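Local coordinates for uncharacterized protein (Parabacteroides merdae, PDB 4R7F) that is of unknown function but has three immunoglobulin-like beta-sandwich domains, binds magnesium and includes a region related to the type 9 secretion system plug protein, at residues 26-31 and 393-398; 60-65 and 182-187; 160-165 and 215-220; 186-191 and 371-376. All blocks are in the same frame, centred on the assembly; numbering follows the deposited sequence.

Contacts 3 and 4 are buried, contact 2 is partly buried, and contact 1 lies at the surface. Contact 4 and contact 1 both use the three-stranded sheet 181-187, 373-380, 389-397: contact 4 pairs its first two strands, whereas contact 1 meets its outermost strand 389-397. Contact 2 docks a turn on strand 181-187 and shares Tyr186 and Gln187 with contact 4. Contact 3 belongs to the facing sheet and touches contacts 2 and 4 through Phe165, Leu216, Phe218 and Gln161. The chemistry changes accordingly: backbone ladders in contacts 3 and 4, against a hydroxyl pair, ring faces and a bridging water where contacts 1 and 2 join a loop to a strand.

Contact 1: residues 26-31 and 393-398; sequences ISEPYI and VTTVRN
Tyr30 carries this contact, its ring touched on one face and at its hydroxyl end. Its CG occupies the crowded position between backbone N and carbonyl carbon (chi1 50°), which sends the ring across to strand 389-397. Val393 meets it tip to tip: CG2, anti to its own backbone N, lies 3.7 Å from the Tyr30 ring centroid and 16° off the ring normal, a CH-pi contact over the face. In the ring plane, Tyr30 OH and Thr395 OG1 form a hydrogen bond of 2.8 Å in which either may donate. Thr395 OG1 stands anti to its carbonyl carbon and also bonds Ser375 OG, so the hydroxyl is held from two sides. Glu28, its chain folded at chi2 (-67°), brings OE2 to 3.6 Å from Thr395 CG2. That oxygen makes a long salt bridge of 4.0 Å to Arg397 NH1; the firmer partner of the carboxylate is Asn189, whose ND2 bonds Glu28 OE1. Glu28 OE2 also faces Glu373 OE2 closely, which may raise the pKa of one acid. Side chains make the hydrogen bond, salt bridge and CH-pi contact, while strand 30-32 pairs in parallel with 129-138 and 389-397 runs antiparallel to 373-380.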
# COMPACT_ATOMS: atom_id res chain seq x y z
N ILE A 26 1.76 -3.58 10.85
CA ILE A 26 2.82 -2.90 10.11
C ILE A 26 2.70 -1.44 10.50
O ILE A 26 1.62 -0.87 10.39
CB ILE A 26 2.57 -2.97 8.58
CG1 ILE A 26 2.53 -4.42 8.08
CG2 ILE A 26 3.58 -2.13 7.81
CD1 ILE A 26 3.78 -5.21 8.36
N SER A 27 3.77 -0.81 10.97
CA SER A 27 3.61 0.59 11.30
C SER A 27 4.87 1.38 11.19
O SER A 27 5.90 0.87 10.81
CB SER A 27 2.92 0.77 12.66
OG SER A 27 3.72 0.27 13.70
N GLU A 28 4.72 2.68 11.43
CA GLU A 28 5.83 3.56 11.54
C GLU A 28 5.93 4.06 12.97
O GLU A 28 4.92 4.17 13.68
CB GLU A 28 5.65 4.72 10.58
CG GLU A 28 5.39 4.29 9.15
CD GLU A 28 6.57 3.60 8.48
OE1 GLU A 28 7.73 3.86 8.84
OE2 GLU A 28 6.30 2.82 7.56
N PRO A 29 7.14 4.40 13.40
CA PRO A 29 7.35 4.85 14.77
C PRO A 29 6.98 6.32 14.98
O PRO A 29 7.84 7.12 15.34
CB PRO A 29 8.85 4.62 14.96
CG PRO A 29 9.43 4.90 13.59
CD PRO A 29 8.39 4.45 12.60
N TYR A 30 5.75 6.67 14.66
CA TYR A 30 5.21 7.97 15.00
C TYR A 30 3.72 7.92 15.27
O TYR A 30 2.97 7.07 14.71
CB TYR A 30 5.52 9.05 13.94
CG TYR A 30 5.20 8.69 12.51
CD1 TYR A 30 3.92 8.85 11.99
CD2 TYR A 30 6.19 8.23 11.65
CE1 TYR A 30 3.62 8.53 10.66
CE2 TYR A 30 5.91 7.90 10.31
CZ TYR A 30 4.62 8.04 9.82
OH TYR A 30 4.36 7.74 8.49
N ILE A 31 3.31 8.85 16.13
CA ILE A 31 1.91 9.11 16.43
C ILE A 31 1.60 10.61 16.46
O ILE A 31 2.50 11.44 16.54
CB ILE A 31 1.51 8.47 17.76
CG1 ILE A 31 2.37 8.99 18.91
CG2 ILE A 31 1.70 6.96 17.67
CD1 ILE A 31 1.89 8.55 20.29
N VAL A 393 4.54 14.56 8.71
CA VAL A 393 5.25 13.34 8.46
C VAL A 393 4.42 12.50 7.55
O VAL A 393 3.21 12.53 7.62
CB VAL A 393 5.59 12.63 9.79
CG1 VAL A 393 4.33 12.26 10.54
CG2 VAL A 393 6.41 11.38 9.53
N THR A 394 5.05 11.78 6.64
CA THR A 394 4.34 10.87 5.75
C THR A 394 5.28 9.75 5.32
O THR A 394 6.49 9.92 5.32
CB THR A 394 3.78 11.59 4.52
OG1 THR A 394 2.85 10.73 3.87
CG2 THR A 394 4.86 11.92 3.49
N THR A 395 4.73 8.58 5.00
CA THR A 395 5.52 7.48 4.49
C THR A 395 4.92 7.11 3.12
O THR A 395 3.73 6.92 3.02
CB THR A 395 5.54 6.28 5.47
OG1 THR A 395 6.24 6.64 6.67
CG2 THR A 395 6.24 5.13 4.84
N VAL A 396 5.73 7.07 2.07
CA VAL A 396 5.27 6.78 0.72
C VAL A 396 5.97 5.51 0.19
O VAL A 396 7.13 5.27 0.50
CB VAL A 396 5.50 8.02 -0.19
CG1 VAL A 396 6.94 8.52 -0.14
CG2 VAL A 396 5.09 7.74 -1.62
N ARG A 397 5.24 4.68 -0.52
CA ARG A 397 5.78 3.49 -1.17
C ARG A 397 5.69 3.63 -2.70
O ARG A 397 5.14 4.63 -3.19
CB ARG A 397 5.01 2.28 -0.66
CG ARG A 397 5.47 1.84 0.72
CD ARG A 397 4.43 1.10 1.54
NE ARG A 397 3.84 1.96 2.59
CZ ARG A 397 4.06 1.87 3.91
NH1 ARG A 397 4.85 0.92 4.40
NH2 ARG A 397 3.48 2.72 4.74
N ASN A 398 6.23 2.66 -3.46
CA ASN A 398 6.10 2.61 -4.95
C ASN A 398 5.56 1.29 -5.57
O ASN A 398 4.55 0.74 -5.14
CB ASN A 398 7.44 2.93 -5.61
CG ASN A 398 8.54 1.99 -5.17
OD1 ASN A 398 8.62 1.64 -4.00
ND2 ASN A 398 9.38 1.58 -6.10

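Contact 2: residues 60-65 and 182-187; sequences CNADWT and KIFVYQ
A type I beta turn from Asn61 to Trp64, in the loop following strand 53-60, docks on strand 181-187, an outermost strand of its sheet in this immunoglobulin-like beta-sandwich protein. The turn is closed by Trp64 N to Asn61 O (2.9 Å), and the positive phi of Trp64 (69°) lets Asn61 N bond Thr65 O beyond it. Asp63 adds an Asx turn: CG stands in the crowded position between N and carbonyl carbon, and OD1 takes two bonds, using its syn lone pair for Thr65 OG1, and is met by Thr65 N from above the carboxylate plane. Ala62 CB touches Phe184 CE1 at 3.8 Å and Lys182 CD at 4.1 Å, while Lys182 NZ goes on to a salt bridge with Asp388. Phe184, with CG anti to its carbonyl carbon, turns one ring face to the turn: Ala62 O sits 3.6 Å from Phe184 CE1, over the rim. Tyr186 OH lies near the plane of the Trp64 indole, at its CD1-NE1 edge and 4.0 Å from Trp64 NE1. One water bridges the two segments, donating to Ala62 O at 2.9 Å and hydrogen-bonded to Tyr186 OH at 2.6 Å.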
# COMPACT_ATOMS: atom_id res chain seq x y z
N CYS A 60 14.04 15.34 22.04
CA CYS A 60 15.11 15.58 21.09
C CYS A 60 14.73 16.52 19.97
O CYS A 60 13.58 16.66 19.59
CB CYS A 60 15.58 14.25 20.46
SG CYS A 60 16.15 13.03 21.66
N ASN A 61 15.74 17.14 19.41
CA ASN A 61 15.55 17.95 18.22
C ASN A 61 15.51 17.11 16.96
O ASN A 61 15.59 15.88 17.02
CB ASN A 61 16.58 19.08 18.23
CG ASN A 61 16.15 20.22 19.16
OD1 ASN A 61 14.94 20.41 19.41
ND2 ASN A 61 17.10 20.94 19.69
N ALA A 62 15.34 17.75 15.81
CA ALA A 62 15.14 17.06 14.55
C ALA A 62 16.23 16.04 14.26
O ALA A 62 15.94 14.96 13.76
CB ALA A 62 15.04 18.06 13.42
N ASP A 63 17.47 16.38 14.59
CA ASP A 63 18.62 15.51 14.33
C ASP A 63 18.88 14.47 15.42
O ASP A 63 19.89 13.77 15.39
CB ASP A 63 19.90 16.32 14.05
CG ASP A 63 20.42 17.08 15.28
OD1 ASP A 63 19.76 17.11 16.33
OD2 ASP A 63 21.50 17.68 15.17
N TRP A 64 17.95 14.33 16.35
CA TRP A 64 18.01 13.31 17.42
C TRP A 64 19.11 13.56 18.44
O TRP A 64 19.50 12.64 19.15
CB TRP A 64 18.07 11.88 16.84
CG TRP A 64 16.76 11.44 16.33
CD1 TRP A 64 16.32 11.45 15.02
CD2 TRP A 64 15.66 10.96 17.11
NE1 TRP A 64 15.02 10.99 14.95
CE2 TRP A 64 14.60 10.68 16.21
CE3 TRP A 64 15.47 10.74 18.47
CZ2 TRP A 64 13.38 10.17 16.63
CZ3 TRP A 64 14.25 10.23 18.89
CH2 TRP A 64 13.23 9.94 17.97
N THR A 65 19.60 14.80 18.51
CA THR A 65 20.31 15.26 19.68
C THR A 65 19.28 15.81 20.66
O THR A 65 18.20 16.27 20.25
CB THR A 65 21.28 16.41 19.36
OG1 THR A 65 20.56 17.54 18.86
CG2 THR A 65 22.33 15.99 18.37
N LYS A 182 13.46 21.81 8.93
CA LYS A 182 14.50 20.81 8.81
C LYS A 182 13.78 19.53 8.38
O LYS A 182 12.85 19.09 9.06
CB LYS A 182 15.20 20.60 10.16
CG LYS A 182 15.75 21.88 10.76
CD LYS A 182 16.55 21.56 12.01
CE LYS A 182 17.06 22.83 12.68
NZ LYS A 182 16.47 23.01 14.02
N ILE A 183 14.25 18.91 7.31
CA ILE A 183 13.60 17.74 6.72
C ILE A 183 14.51 16.52 6.82
O ILE A 183 15.67 16.58 6.46
CB ILE A 183 13.35 17.96 5.21
CG1 ILE A 183 12.82 19.39 4.93
CG2 ILE A 183 12.46 16.85 4.64
CD1 ILE A 183 11.34 19.52 4.79
N PHE A 184 13.97 15.39 7.26
CA PHE A 184 14.69 14.13 7.21
C PHE A 184 13.88 13.14 6.41
O PHE A 184 12.66 13.04 6.59
CB PHE A 184 14.91 13.56 8.61
CG PHE A 184 15.98 14.28 9.36
CD1 PHE A 184 15.74 15.52 9.87
CD2 PHE A 184 17.25 13.76 9.45
CE1 PHE A 184 16.73 16.23 10.53
CE2 PHE A 184 18.26 14.46 10.12
CZ PHE A 184 17.99 15.69 10.66
N VAL A 185 14.58 12.43 5.53
CA VAL A 185 14.00 11.38 4.71
C VAL A 185 14.70 10.05 4.96
O VAL A 185 15.91 9.93 4.85
CB VAL A 185 14.06 11.79 3.22
CG1 VAL A 185 13.48 10.71 2.35
CG2 VAL A 185 13.29 13.10 3.02
N TYR A 186 13.93 9.03 5.28
CA TYR A 186 14.49 7.75 5.65
C TYR A 186 13.98 6.69 4.72
O TYR A 186 12.78 6.59 4.50
CB TYR A 186 14.09 7.38 7.09
CG TYR A 186 14.55 8.36 8.14
CD1 TYR A 186 15.81 8.25 8.70
CD2 TYR A 186 13.73 9.37 8.59
CE1 TYR A 186 16.24 9.13 9.69
CE2 TYR A 186 14.17 10.27 9.56
CZ TYR A 186 15.44 10.13 10.11
OH TYR A 186 15.91 11.02 11.07
N GLN A 187 14.90 5.88 4.20
CA GLN A 187 14.55 4.74 3.38
C GLN A 187 14.47 3.52 4.28
O GLN A 187 15.38 3.28 5.07
CB GLN A 187 15.62 4.49 2.33
CG GLN A 187 15.35 3.38 1.33
CD GLN A 187 16.54 3.11 0.41
OE1 GLN A 187 17.67 3.13 0.85
NE2 GLN A 187 16.28 2.84 -0.87
O HOH W 1 14.64 12.94 12.17

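Contact 3: residues 160-165 and 215-220; sequences HQQVSF and NLIFPA
Strands 160-165 and 217-219 run antiparallel, their short axes 4.6 Å apart at closest approach and their directions 148° apart, as neighbouring central strands of one sheet in an immunoglobulin-like beta sandwich. Gln161 and Phe218 form the hydrogen-bonded pair: Gln161 N to Phe218 O is 3.0 Å and Phe218 N to Gln161 O is 2.8 Å, both nearly straight and nearly along the C=O axes. A third bond, Val163 N to Leu216 O, extends the ladder past the non-hydrogen-bonded pair Gln162-Ile217. On the face of Gln161 and Phe218, which meets Tyr374 and Val185 of the opposing sheet, Val163 CG2 touches Phe218 CE1 (4.0 Å). The amide ending the extended Gln161 chain is fully engaged: OE1 accepts from Tyr374 OH and Asn372 ND2, while NE2 bonds the carbonyls of Thr370 and Tyr368. On the reverse face, Gln162 CG is anti to its backbone N (chi1 173°), laying the chain obliquely across Ile217, with Gln162 CD 3.5 Å from Ile217 CG1; its OE1 accepts from Asp153 N. His160 crosses Ile217 at about a right angle, and its ND1 bonds Asp155. Leu216 CD1 abuts Phe165 CE1 at 4.0 Å, the side chains crossing at about a right angle.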
# COMPACT_ATOMS: atom_id res chain seq x y z
N HIS A 160 18.25 3.17 -9.38
CA HIS A 160 17.92 4.14 -8.33
C HIS A 160 16.44 4.42 -8.23
O HIS A 160 15.65 4.05 -9.12
CB HIS A 160 18.64 5.46 -8.59
CG HIS A 160 20.12 5.37 -8.50
ND1 HIS A 160 20.90 4.99 -9.57
CD2 HIS A 160 20.96 5.62 -7.48
CE1 HIS A 160 22.17 5.01 -9.19
NE2 HIS A 160 22.23 5.41 -7.93
N GLN A 161 16.09 5.05 -7.12
CA GLN A 161 14.77 5.56 -6.86
C GLN A 161 14.92 7.01 -6.43
O GLN A 161 15.82 7.35 -5.69
CB GLN A 161 14.06 4.73 -5.79
CG GLN A 161 13.32 3.57 -6.41
CD GLN A 161 12.89 2.49 -5.46
OE1 GLN A 161 12.77 2.67 -4.23
NE2 GLN A 161 12.63 1.35 -6.03
N GLN A 162 14.01 7.87 -6.87
CA GLN A 162 14.04 9.26 -6.45
C GLN A 162 12.73 9.64 -5.80
O GLN A 162 11.66 9.39 -6.33
CB GLN A 162 14.32 10.14 -7.66
CG GLN A 162 14.21 11.64 -7.42
CD GLN A 162 15.03 12.45 -8.45
OE1 GLN A 162 15.40 11.95 -9.51
NE2 GLN A 162 15.36 13.69 -8.10
N VAL A 163 12.85 10.29 -4.65
CA VAL A 163 11.71 10.84 -3.91
C VAL A 163 11.50 12.31 -4.23
O VAL A 163 12.44 13.10 -4.30
CB VAL A 163 11.99 10.79 -2.41
CG1 VAL A 163 10.82 11.36 -1.63
CG2 VAL A 163 12.29 9.36 -1.98
N SER A 164 10.24 12.67 -4.40
CA SER A 164 9.84 14.00 -4.82
C SER A 164 8.73 14.34 -3.85
O SER A 164 7.88 13.48 -3.59
CB SER A 164 9.30 13.99 -6.27
OG SER A 164 10.22 13.49 -7.25
N PHE A 165 8.74 15.54 -3.29
CA PHE A 165 7.62 15.94 -2.43
C PHE A 165 7.37 17.42 -2.34
O PHE A 165 8.26 18.21 -2.61
CB PHE A 165 7.72 15.31 -1.03
CG PHE A 165 8.78 15.92 -0.15
CD1 PHE A 165 10.09 15.47 -0.18
CD2 PHE A 165 8.45 16.93 0.74
CE1 PHE A 165 11.05 16.02 0.66
CE2 PHE A 165 9.41 17.51 1.55
CZ PHE A 165 10.71 17.04 1.52
N ASN A 215 20.00 15.03 -3.80
CA ASN A 215 20.20 14.25 -2.58
C ASN A 215 19.06 13.29 -2.32
O ASN A 215 19.17 12.47 -1.44
CB ASN A 215 20.31 15.18 -1.36
CG ASN A 215 21.28 16.31 -1.61
OD1 ASN A 215 22.46 16.08 -1.59
ND2 ASN A 215 20.78 17.53 -1.91
N LEU A 216 17.93 13.46 -3.02
CA LEU A 216 16.77 12.64 -2.78
C LEU A 216 16.73 11.43 -3.68
O LEU A 216 15.70 10.76 -3.79
CB LEU A 216 15.49 13.45 -2.87
CG LEU A 216 15.24 14.31 -1.64
CD1 LEU A 216 14.01 15.15 -1.85
CD2 LEU A 216 15.10 13.47 -0.39
N ILE A 217 17.88 11.11 -4.28
CA ILE A 217 18.04 9.93 -5.10
C ILE A 217 18.77 8.87 -4.28
O ILE A 217 19.89 9.07 -3.84
CB ILE A 217 18.82 10.23 -6.38
CG1 ILE A 217 18.07 11.27 -7.21
CG2 ILE A 217 18.94 8.96 -7.20
CD1 ILE A 217 18.75 11.62 -8.52
N PHE A 218 18.12 7.75 -4.09
CA PHE A 218 18.60 6.68 -3.23
C PHE A 218 18.93 5.50 -4.09
O PHE A 218 18.27 5.30 -5.11
CB PHE A 218 17.48 6.24 -2.33
CG PHE A 218 17.18 7.17 -1.23
CD1 PHE A 218 16.31 8.23 -1.42
CD2 PHE A 218 17.71 6.96 0.02
CE1 PHE A 218 16.00 9.10 -0.39
CE2 PHE A 218 17.44 7.84 1.06
CZ PHE A 218 16.58 8.91 0.85
N PRO A 219 19.89 4.67 -3.67
CA PRO A 219 19.98 3.39 -4.41
C PRO A 219 18.76 2.52 -4.14
O PRO A 219 18.21 2.54 -3.03
CB PRO A 219 21.25 2.75 -3.86
CG PRO A 219 21.47 3.44 -2.55
CD PRO A 219 20.98 4.84 -2.70
N ALA A 220 18.31 1.80 -5.16
CA ALA A 220 17.02 1.15 -5.10
C ALA A 220 17.01 -0.11 -4.27
O ALA A 220 15.95 -0.52 -3.76
CB ALA A 220 16.49 0.88 -6.50

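Contact 4: residues 186-191 and 371-376; sequences YQDNRR and QNEYSI. With MG (magnesium ion), chain G.
Packing is tightest along the backbone, where Tyr186 and Ser375 form an antiparallel hydrogen-bonded pair, Tyr186 N to Ser375 O and Ser375 N to Tyr186 O, 2.9 Å each. Gln187 and Tyr374 follow as the non-hydrogen-bonded pair, their side chains side by side; Gln187 CG lies 3.6 Å from Tyr374 CE2, and Gln187 NE2 donates to Tyr374 OH with a bent N-H...O angle (138°). Gln187 NE2 also bonds Pro219 O and its OE1 Asn193 ND2, while the tyrosine hydroxyl bonds Gln161 OE1. Past the pair, Gln187 to Arg190 make a type I' beta turn, with Asp188 and Asn189 both at positive phi. Asp188 grips Glu373 twice: its N donates to Glu373 O (2.9 Å), and its OD1 accepts from Glu373 N nearly along the C-O axis. OD2 of Asp188 lies 2.7 Å from Asn372 OD1, close enough that the acid may carry a proton; Asn372 ND2 bonds Ala220 O. The looser side is watered. One water joins Tyr186 O, Asn189 N and Ser375 OG; a second links Asn189 OD1 to Ser375 OG, and a Tris molecule, probably from crystallisation, also bonds Asn189 OD1. Ser375 OG also bonds Thr395, and Asn189 ND2 bonds Glu28. Gln371 O binds magnesium at 2.2 Å, alongside Glu223, Asp269 and Asp271, and a metal-bound water donates to Asn372 OD1 at 2.8 Å.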
# COMPACT_ATOMS: atom_id res chain seq x y z
N TYR A 186 13.93 9.03 5.28
CA TYR A 186 14.49 7.75 5.65
C TYR A 186 13.98 6.69 4.72
O TYR A 186 12.78 6.59 4.50
CB TYR A 186 14.09 7.38 7.09
CG TYR A 186 14.55 8.36 8.14
CD1 TYR A 186 15.81 8.25 8.70
CD2 TYR A 186 13.73 9.37 8.59
CE1 TYR A 186 16.24 9.13 9.69
CE2 TYR A 186 14.17 10.27 9.56
CZ TYR A 186 15.44 10.13 10.11
OH TYR A 186 15.91 11.02 11.07
N GLN A 187 14.90 5.88 4.20
CA GLN A 187 14.55 4.74 3.38
C GLN A 187 14.47 3.52 4.28
O GLN A 187 15.38 3.28 5.07
CB GLN A 187 15.62 4.49 2.33
CG GLN A 187 15.35 3.38 1.33
CD GLN A 187 16.54 3.11 0.41
OE1 GLN A 187 17.67 3.13 0.85
NE2 GLN A 187 16.28 2.84 -0.87
N ASP A 188 13.37 2.77 4.15
CA ASP A 188 13.16 1.52 4.91
C ASP A 188 13.59 1.64 6.39
O ASP A 188 14.25 0.76 6.93
CB ASP A 188 13.84 0.32 4.22
CG ASP A 188 13.37 0.12 2.78
OD1 ASP A 188 12.20 0.44 2.50
OD2 ASP A 188 14.16 -0.31 1.91
N ASN A 189 13.21 2.76 7.01
CA ASN A 189 13.50 3.00 8.42
C ASN A 189 14.98 2.93 8.83
O ASN A 189 15.28 2.57 9.97
CB ASN A 189 12.59 2.08 9.26
CG ASN A 189 11.17 2.65 9.36
OD1 ASN A 189 10.94 3.68 9.98
ND2 ASN A 189 10.24 2.00 8.69
N ARG A 190 15.87 3.26 7.89
CA ARG A 190 17.31 3.19 8.11
C ARG A 190 17.79 4.59 8.36
O ARG A 190 17.47 5.52 7.59
CB ARG A 190 18.03 2.65 6.88
CG ARG A 190 17.89 1.15 6.70
CD ARG A 190 18.36 0.68 5.32
NE ARG A 190 19.71 1.14 5.03
CZ ARG A 190 20.28 1.06 3.83
NH1 ARG A 190 19.61 0.56 2.80
NH2 ARG A 190 21.52 1.48 3.66
N ARG A 191 18.58 4.75 9.41
CA ARG A 191 19.25 6.02 9.65
C ARG A 191 20.55 6.13 8.93
O ARG A 191 20.98 7.22 8.66
CB ARG A 191 19.50 6.23 11.12
CG ARG A 191 18.19 6.46 11.87
CD ARG A 191 18.46 7.29 13.10
NE ARG A 191 17.31 7.35 13.99
CZ ARG A 191 17.32 7.97 15.17
NH1 ARG A 191 18.44 8.55 15.62
NH2 ARG A 191 16.22 7.99 15.92
N GLN A 371 10.24 -2.55 -4.28
CA GLN A 371 9.28 -1.89 -3.39
C GLN A 371 10.01 -1.46 -2.11
O GLN A 371 10.48 -2.30 -1.32
CB GLN A 371 8.09 -2.82 -3.07
CG GLN A 371 7.06 -2.23 -2.09
CD GLN A 371 7.35 -2.40 -0.57
OE1 GLN A 371 7.78 -3.48 -0.08
NE2 GLN A 371 7.04 -1.34 0.20
N ASN A 372 10.13 -0.15 -1.92
CA ASN A 372 10.73 0.41 -0.70
C ASN A 372 9.78 1.42 -0.12
O ASN A 372 8.86 1.86 -0.80
CB ASN A 372 12.05 1.11 -1.01
CG ASN A 372 13.15 0.14 -1.36
OD1 ASN A 372 13.43 -0.82 -0.61
ND2 ASN A 372 13.75 0.34 -2.49
N GLU A 373 10.00 1.79 1.12
CA GLU A 373 9.22 2.87 1.72
C GLU A 373 10.14 4.02 2.10
O GLU A 373 11.31 3.80 2.38
CB GLU A 373 8.46 2.39 2.93
CG GLU A 373 9.31 2.04 4.13
CD GLU A 373 8.52 1.29 5.17
OE1 GLU A 373 8.11 0.14 4.89
OE2 GLU A 373 8.28 1.86 6.24
N TYR A 374 9.60 5.23 2.12
CA TYR A 374 10.35 6.42 2.46
C TYR A 374 9.51 7.26 3.37
O TYR A 374 8.40 7.59 3.03
CB TYR A 374 10.66 7.23 1.21
CG TYR A 374 11.49 6.47 0.25
CD1 TYR A 374 10.92 5.60 -0.66
CD2 TYR A 374 12.86 6.55 0.28
CE1 TYR A 374 11.71 4.87 -1.55
CE2 TYR A 374 13.65 5.84 -0.62
CZ TYR A 374 13.08 4.99 -1.51
OH TYR A 374 13.90 4.22 -2.36
N SER A 375 10.05 7.59 4.53
CA SER A 375 9.35 8.44 5.48
C SER A 375 9.98 9.85 5.46
O SER A 375 11.19 9.99 5.58
CB SER A 375 9.39 7.84 6.87
OG SER A 375 8.98 6.48 6.92
N ILE A 376 9.14 10.86 5.31
CA ILE A 376 9.52 12.26 5.18
C ILE A 376 9.01 12.96 6.43
O ILE A 376 7.82 12.96 6.70
CB ILE A 376 8.88 12.88 3.96
CG1 ILE A 376 9.31 12.09 2.72
CG2 ILE A 376 9.26 14.35 3.81
CD1 ILE A 376 8.41 12.32 1.55
MG MG G . 10.71 -4.07 -0.11
O HOH W 2 11.20 4.71 6.21
O HOH W 3 9.94 6.25 9.64
O HOH W 4 13.03 -3.55 -0.29